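Local coordinates for protein serine protease pet (Escherichia coli, PDB 4OM9) that acts as a secreted autotransporter enterotoxin of enteroaggregative strains and cleaves proteins as a serine protease, probably with alpha-fodrin among its targets, at residues 7-10 with 11-14; 552-555 with 556-560. All blocks are in the same frame, centred on the assembly; numbering follows the deposited sequence.

Contact 1: 7-10 with 11-14; sequences KAWA and RDYL
Beyond Arg11, the chain neighbour of Ala10, whose side chain leads off to His523 and a weak, long ion pair with Asp15, Asp12 turns back onto Trp9. With chi1 at -70°, its CG is anti to the carbonyl carbon, and this swings the carboxylate back alongside the Trp9 side chain, where OD2 accepts the Trp9 N-H at 3.0 Å. The donor comes from above the carboxylate plane, 44° out of it. The same oxygen sits 3.3 Å from Trp9 CB and at the edge of the indole, near its plane; the polar end of that indole, NE1, is engaged by Asn555. In the reverse direction, Asp12 N donates to Trp9 O at 2.9 Å, a bent bond with an N-H...O angle of 142°. Two bonds of opposite sense therefore join this residue pair in a buried setting.

Tyr13 also reaches back. Its backbone N makes a weak bond to Ala10 O at 3.4 Å, and that carbonyl oxygen also lies in the plane of the phenol ring, 3.9 Å from CD2. Further out, CE2 packs against Ala8 CB at 4.1 Å, while the hydroxyl bonds to Thr200 N and Asp4 O and the ring stacks with Phe199. An acidic side chain accepting a backbone N-H three residues earlier, at the start of a helix, is one half of a capping box; tryptophan has no side-chain acceptor for the other half.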
ATOM      1  N   LYS A   7       9.123 -21.190 -22.587  1.00 49.55           N
ATOM      2  CA  LYS A   7       9.163 -19.740 -22.617  1.00 50.22           C
ATOM      3  C   LYS A   7       8.715 -19.189 -21.274  1.00 52.60           C
ATOM      4  O   LYS A   7       9.454 -18.452 -20.613  1.00 54.11           O
ATOM      5  CB  LYS A   7       8.275 -19.182 -23.726  1.00 51.20           C
ATOM      6  CG  LYS A   7       8.872 -19.285 -25.130  1.00 51.82           C
ATOM      7  CD  LYS A   7       8.656 -20.657 -25.727  1.00 52.95           C
ATOM      8  CE  LYS A   7       9.146 -20.722 -27.177  1.00 65.41           C
ATOM      9  NZ  LYS A   7       8.407 -19.795 -28.084  1.00 60.50           N
ATOM     10  N   ALA A   8       7.502 -19.566 -20.871  1.00 44.22           N
ATOM     11  CA  ALA A   8       6.868 -19.001 -19.691  1.00 38.98           C
ATOM     12  C   ALA A   8       7.314 -19.717 -18.434  1.00 39.94           C
ATOM     13  O   ALA A   8       7.679 -20.882 -18.471  1.00 37.40           O
ATOM     14  CB  ALA A   8       5.359 -19.074 -19.823  1.00 38.49           C
ATOM     15  N   TRP A   9       7.271 -19.021 -17.311  1.00 42.38           N
ATOM     16  CA  TRP A   9       7.485 -19.696 -16.036  1.00 42.18           C
ATOM     17  C   TRP A   9       6.273 -20.536 -15.642  1.00 39.20           C
ATOM     18  O   TRP A   9       5.125 -20.194 -15.946  1.00 34.77           O
ATOM     19  CB  TRP A   9       7.783 -18.697 -14.933  1.00 43.07           C
ATOM     20  CG  TRP A   9       9.197 -18.352 -14.810  1.00 44.48           C
ATOM     21  CD1 TRP A   9      10.068 -18.800 -13.864  1.00 41.88           C
ATOM     22  CD2 TRP A   9       9.930 -17.457 -15.646  1.00 45.96           C
ATOM     23  NE1 TRP A   9      11.302 -18.248 -14.068  1.00 47.83           N
ATOM     24  CE2 TRP A   9      11.242 -17.409 -15.152  1.00 45.77           C
ATOM     25  CE3 TRP A   9       9.600 -16.690 -16.771  1.00 48.52           C
ATOM     26  CZ2 TRP A   9      12.235 -16.625 -15.737  1.00 49.80           C
ATOM     27  CZ3 TRP A   9      10.577 -15.910 -17.352  1.00 50.94           C
ATOM     28  CH2 TRP A   9      11.883 -15.888 -16.840  1.00 53.10           C
ATOM     29  N   ALA A  10       6.546 -21.632 -14.950  1.00 36.30           N
ATOM     30  CA  ALA A  10       5.517 -22.559 -14.535  1.00 38.10           C
ATOM     31  C   ALA A  10       4.465 -21.834 -13.683  1.00 39.00           C
ATOM     32  O   ALA A  10       3.265 -22.049 -13.836  1.00 34.74           O
ATOM     33  CB  ALA A  10       6.149 -23.724 -13.772  1.00 34.93           C
ATOM     34  N   ARG A  11       4.941 -20.939 -12.824  1.00 40.65           N
ATOM     35  CA  ARG A  11       4.102 -20.226 -11.870  1.00 39.51           C
ATOM     36  C   ARG A  11       3.172 -19.250 -12.594  1.00 38.59           C
ATOM     37  O   ARG A  11       2.119 -18.844 -12.064  1.00 37.18           O
ATOM     38  CB  ARG A  11       4.997 -19.503 -10.852  1.00 38.83           C
ATOM     39  CG  ARG A  11       4.325 -18.463  -9.992  1.00 41.48           C
ATOM     40  CD  ARG A  11       5.299 -17.922  -8.967  1.00 37.28           C
ATOM     41  NE  ARG A  11       5.632 -16.530  -9.229  1.00 37.28           N
ATOM     42  CZ  ARG A  11       6.303 -15.758  -8.379  1.00 40.96           C
ATOM     43  NH1 ARG A  11       6.699 -16.247  -7.212  1.00 39.14           N
ATOM     44  NH2 ARG A  11       6.563 -14.495  -8.681  1.00 38.11           N
ATOM     45  N   ASP A  12       3.550 -18.897 -13.822  1.00 38.44           N
ATOM     46  CA  ASP A  12       2.765 -17.950 -14.606  1.00 37.82           C
ATOM     47  C   ASP A  12       1.365 -18.472 -14.965  1.00 38.09           C
ATOM     48  O   ASP A  12       0.384 -17.723 -14.905  1.00 35.24           O
ATOM     49  CB  ASP A  12       3.522 -17.568 -15.878  1.00 42.41           C
ATOM     50  CG  ASP A  12       4.743 -16.715 -15.591  1.00 47.31           C
ATOM     51  OD1 ASP A  12       4.756 -16.047 -14.533  1.00 43.35           O
ATOM     52  OD2 ASP A  12       5.680 -16.691 -16.427  1.00 51.22           O
ATOM     53  N   TYR A  13       1.271 -19.745 -15.345  1.00 34.72           N
ATOM     54  CA  TYR A  13      -0.025 -20.333 -15.644  1.00 33.44           C
ATOM     55  C   TYR A  13      -0.917 -20.351 -14.411  1.00 31.88           C
ATOM     56  O   TYR A  13      -2.124 -20.161 -14.509  1.00 30.84           O
ATOM     57  CB  TYR A  13       0.132 -21.754 -16.188  1.00 33.89           C
ATOM     58  CG  TYR A  13       0.813 -21.850 -17.533  1.00 39.37           C
ATOM     59  CD1 TYR A  13       0.081 -21.734 -18.712  1.00 41.28           C
ATOM     60  CD2 TYR A  13       2.187 -22.068 -17.627  1.00 36.56           C
ATOM     61  CE1 TYR A  13       0.698 -21.826 -19.959  1.00 39.63           C
ATOM     62  CE2 TYR A  13       2.817 -22.156 -18.860  1.00 40.02           C
ATOM     63  CZ  TYR A  13       2.066 -22.042 -20.027  1.00 40.85           C
ATOM     64  OH  TYR A  13       2.686 -22.130 -21.256  1.00 42.32           O
ATOM     65  N   LEU A  14      -0.307 -20.586 -13.259  1.00 32.37           N
ATOM     66  CA  LEU A  14      -1.007 -20.662 -11.977  1.00 29.46           C
ATOM     67  C   LEU A  14      -1.466 -19.293 -11.502  1.00 29.53           C
ATOM     68  O   LEU A  14      -2.587 -19.140 -11.026  1.00 29.40           O
ATOM     69  CB  LEU A  14      -0.096 -21.283 -10.933  1.00 29.51           C
ATOM     70  CG  LEU A  14      -0.014 -22.801 -10.796  1.00 29.15           C
ATOM     71  CD1 LEU A  14      -0.168 -23.501 -12.095  1.00 29.17           C
ATOM     72  CD2 LEU A  14       1.291 -23.198 -10.159  1.00 30.33           C
TER

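Contact 2: 552-555 with 556-560; sequences NSVN and QKNKT
Asn552 and Gln556 meet through both backbone and side chains, one turn apart on helix 552-558. Among the main-chain bonds, Gln556 N donates to Asn552 O at 2.7 Å and Lys557 N to Ser553 O at 3.1 Å, while Asn558 N to Val554 O completes the i to i+4 series. At the end of the helix the pattern widens: Thr560 N reaches Asn555 O at 2.9 Å, in the carbonyl plane and on a lone pair. This 6→1 bond and the positive phi of Lys559 (57°) are those of a Schellman-like helix end.

The side-chain bonds are of two kinds. Amide to amide, Gln556 NE2 gives a nearly straight bond (162°) to Asn552 OD1 at 2.9 Å. The oxygen lies in the Gln556 amide plane, although the two amides are turned 69° apart; the bend of the glutamine chain at chi2 folds its end back to reach it. Hydroxyl to amide, Thr560 OG1 donates to Asn555 OD1 at 2.7 Å, the two side chains crossing at about a right angle.

Asn555, the buried residue here, has Trp9 NE1 as a second donor to OD1 and Ser564 OG as the partner of ND2. Bonds at both ends of the amide fix its rotation and satisfy its polar atoms.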
ATOM      1  N   ASN A 552      16.240 -23.101 -12.754  1.00 44.52           N
ATOM      2  CA  ASN A 552      17.345 -22.529 -11.978  1.00 47.20           C
ATOM      3  C   ASN A 552      18.307 -21.650 -12.790  1.00 53.33           C
ATOM      4  O   ASN A 552      18.674 -20.564 -12.343  1.00 56.78           O
ATOM      5  CB  ASN A 552      18.138 -23.642 -11.299  1.00 48.52           C
ATOM      6  CG  ASN A 552      19.418 -23.130 -10.644  1.00 58.03           C
ATOM      7  OD1 ASN A 552      19.375 -22.283  -9.749  1.00 61.33           O
ATOM      8  ND2 ASN A 552      20.563 -23.649 -11.083  1.00 55.88           N
ATOM      9  N   SER A 553      18.701 -22.109 -13.978  1.00 49.27           N
ATOM     10  CA  SER A 553      19.651 -21.385 -14.820  1.00 53.08           C
ATOM     11  C   SER A 553      19.159 -20.003 -15.195  1.00 52.25           C
ATOM     12  O   SER A 553      19.875 -19.024 -15.005  1.00 51.05           O
ATOM     13  CB  SER A 553      19.960 -22.180 -16.098  1.00 54.90           C
ATOM     14  OG  SER A 553      20.533 -23.426 -15.766  1.00 56.14           O
ATOM     15  N   VAL A 554      17.945 -19.929 -15.732  1.00 51.82           N
ATOM     16  CA  VAL A 554      17.376 -18.653 -16.141  1.00 51.71           C
ATOM     17  C   VAL A 554      17.099 -17.772 -14.925  1.00 51.31           C
ATOM     18  O   VAL A 554      17.103 -16.544 -15.024  1.00 55.00           O
ATOM     19  CB  VAL A 554      16.072 -18.839 -16.959  1.00 49.58           C
ATOM     20  CG1 VAL A 554      14.933 -19.363 -16.080  1.00 47.20           C
ATOM     21  CG2 VAL A 554      15.663 -17.529 -17.623  1.00 48.69           C
ATOM     22  N   ASN A 555      16.874 -18.399 -13.774  1.00 54.09           N
ATOM     23  CA  ASN A 555      16.650 -17.656 -12.543  1.00 57.23           C
ATOM     24  C   ASN A 555      17.975 -17.128 -11.992  1.00 61.12           C
ATOM     25  O   ASN A 555      18.026 -16.048 -11.419  1.00 61.12           O
ATOM     26  CB  ASN A 555      15.934 -18.524 -11.492  1.00 54.73           C
ATOM     27  CG  ASN A 555      14.412 -18.577 -11.691  1.00 51.80           C
ATOM     28  OD1 ASN A 555      13.814 -17.692 -12.309  1.00 45.55           O
ATOM     29  ND2 ASN A 555      13.786 -19.615 -11.148  1.00 42.22           N
ATOM     30  N   GLN A 556      19.052 -17.885 -12.173  1.00 59.06           N
ATOM     31  CA  GLN A 556      20.367 -17.421 -11.727  1.00 60.23           C
ATOM     32  C   GLN A 556      20.880 -16.245 -12.568  1.00 62.44           C
ATOM     33  O   GLN A 556      21.526 -15.344 -12.043  1.00 59.92           O
ATOM     34  CB  GLN A 556      21.394 -18.561 -11.749  1.00 61.09           C
ATOM     35  CG  GLN A 556      21.165 -19.673 -10.715  1.00 58.40           C
ATOM     36  CD  GLN A 556      21.131 -19.185  -9.275  1.00 64.10           C
ATOM     37  OE1 GLN A 556      21.592 -18.089  -8.960  1.00 66.38           O
ATOM     38  NE2 GLN A 556      20.579 -20.010  -8.388  1.00 55.59           N
ATOM     39  N   LYS A 557      20.583 -16.241 -13.863  1.00 63.95           N
ATOM     40  CA  LYS A 557      21.040 -15.151 -14.721  1.00 72.06           C
ATOM     41  C   LYS A 557      20.218 -13.869 -14.553  1.00 73.90           C
ATOM     42  O   LYS A 557      20.748 -12.765 -14.672  1.00 73.70           O
ATOM     43  CB  LYS A 557      21.030 -15.584 -16.189  1.00 76.38           C
ATOM     44  CG  LYS A 557      21.891 -14.710 -17.089  1.00 83.24           C
ATOM     45  CD  LYS A 557      22.716 -15.556 -18.056  1.00 93.10           C
ATOM     46  CE  LYS A 557      23.352 -14.708 -19.151  1.00 98.10           C
ATOM     47  NZ  LYS A 557      22.331 -14.121 -20.068  1.00 96.54           N
ATOM     48  N   ASN A 558      18.925 -14.004 -14.282  1.00 61.76           N
ATOM     49  CA  ASN A 558      18.090 -12.824 -14.083  1.00 57.60           C
ATOM     50  C   ASN A 558      17.953 -12.453 -12.611  1.00 56.58           C
ATOM     51  O   ASN A 558      17.398 -11.408 -12.282  1.00 58.26           O
ATOM     52  CB  ASN A 558      16.703 -13.035 -14.700  1.00 57.98           C
ATOM     53  CG  ASN A 558      16.760 -13.247 -16.203  1.00 63.93           C
ATOM     54  OD1 ASN A 558      17.627 -13.958 -16.699  1.00 65.47           O
ATOM     55  ND2 ASN A 558      15.839 -12.622 -16.932  1.00 56.50           N
ATOM     56  N   LYS A 559      18.478 -13.308 -11.739  1.00 54.38           N
ATOM     57  CA  LYS A 559      18.292 -13.186 -10.287  1.00 62.29           C
ATOM     58  C   LYS A 559      16.793 -13.187  -9.894  1.00 59.18           C
ATOM     59  O   LYS A 559      16.326 -12.321  -9.152  1.00 52.68           O
ATOM     60  CB  LYS A 559      19.004 -11.936  -9.753  1.00 57.74           C
ATOM     61  CG  LYS A 559      20.536 -12.039  -9.721  1.00 64.80           C
ATOM     62  CD  LYS A 559      21.009 -13.054  -8.676  1.00 68.87           C
ATOM     63  CE  LYS A 559      22.514 -12.952  -8.396  1.00 82.37           C
ATOM     64  NZ  LYS A 559      23.342 -13.920  -9.182  1.00 75.36           N
ATOM     65  N   THR A 560      16.058 -14.180 -10.397  1.00 60.04           N
ATOM     66  CA  THR A 560      14.645 -14.344 -10.072  1.00 55.51           C
ATOM     67  C   THR A 560      14.306 -15.737  -9.530  1.00 48.70           C
ATOM     68  O   THR A 560      13.341 -16.350  -9.968  1.00 49.59           O
ATOM     69  CB  THR A 560      13.736 -14.079 -11.300  1.00 54.51           C
ATOM     70  OG1 THR A 560      14.026 -15.022 -12.336  1.00 58.63           O
ATOM     71  CG2 THR A 560      13.924 -12.664 -11.828  1.00 49.66           C
TER

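How the contacts relate
Contact 1 and contact 2 are far apart in sequence, yet their centres are about 14 Å apart and they touch directly. A probable hydrogen bond joins Trp9 NE1 to Asn555 OD1 at 3.1 Å, and Trp9 CZ2 packs on Val554 CG1 at 3.9 Å. Glu551, immediately before helix 552-558, bonds to Ala10 N, while Lys35 lies against both Trp9 and Val554. Residues 7-14 belong to the N-terminal part of the chain related to immunoglobulin A1 proteases; residues 552-560 belong to an excursion between beta-helix strands 514-520 and 576-583. The indole thus bridges the N-terminal protease region and a projection of the beta-helix stalk.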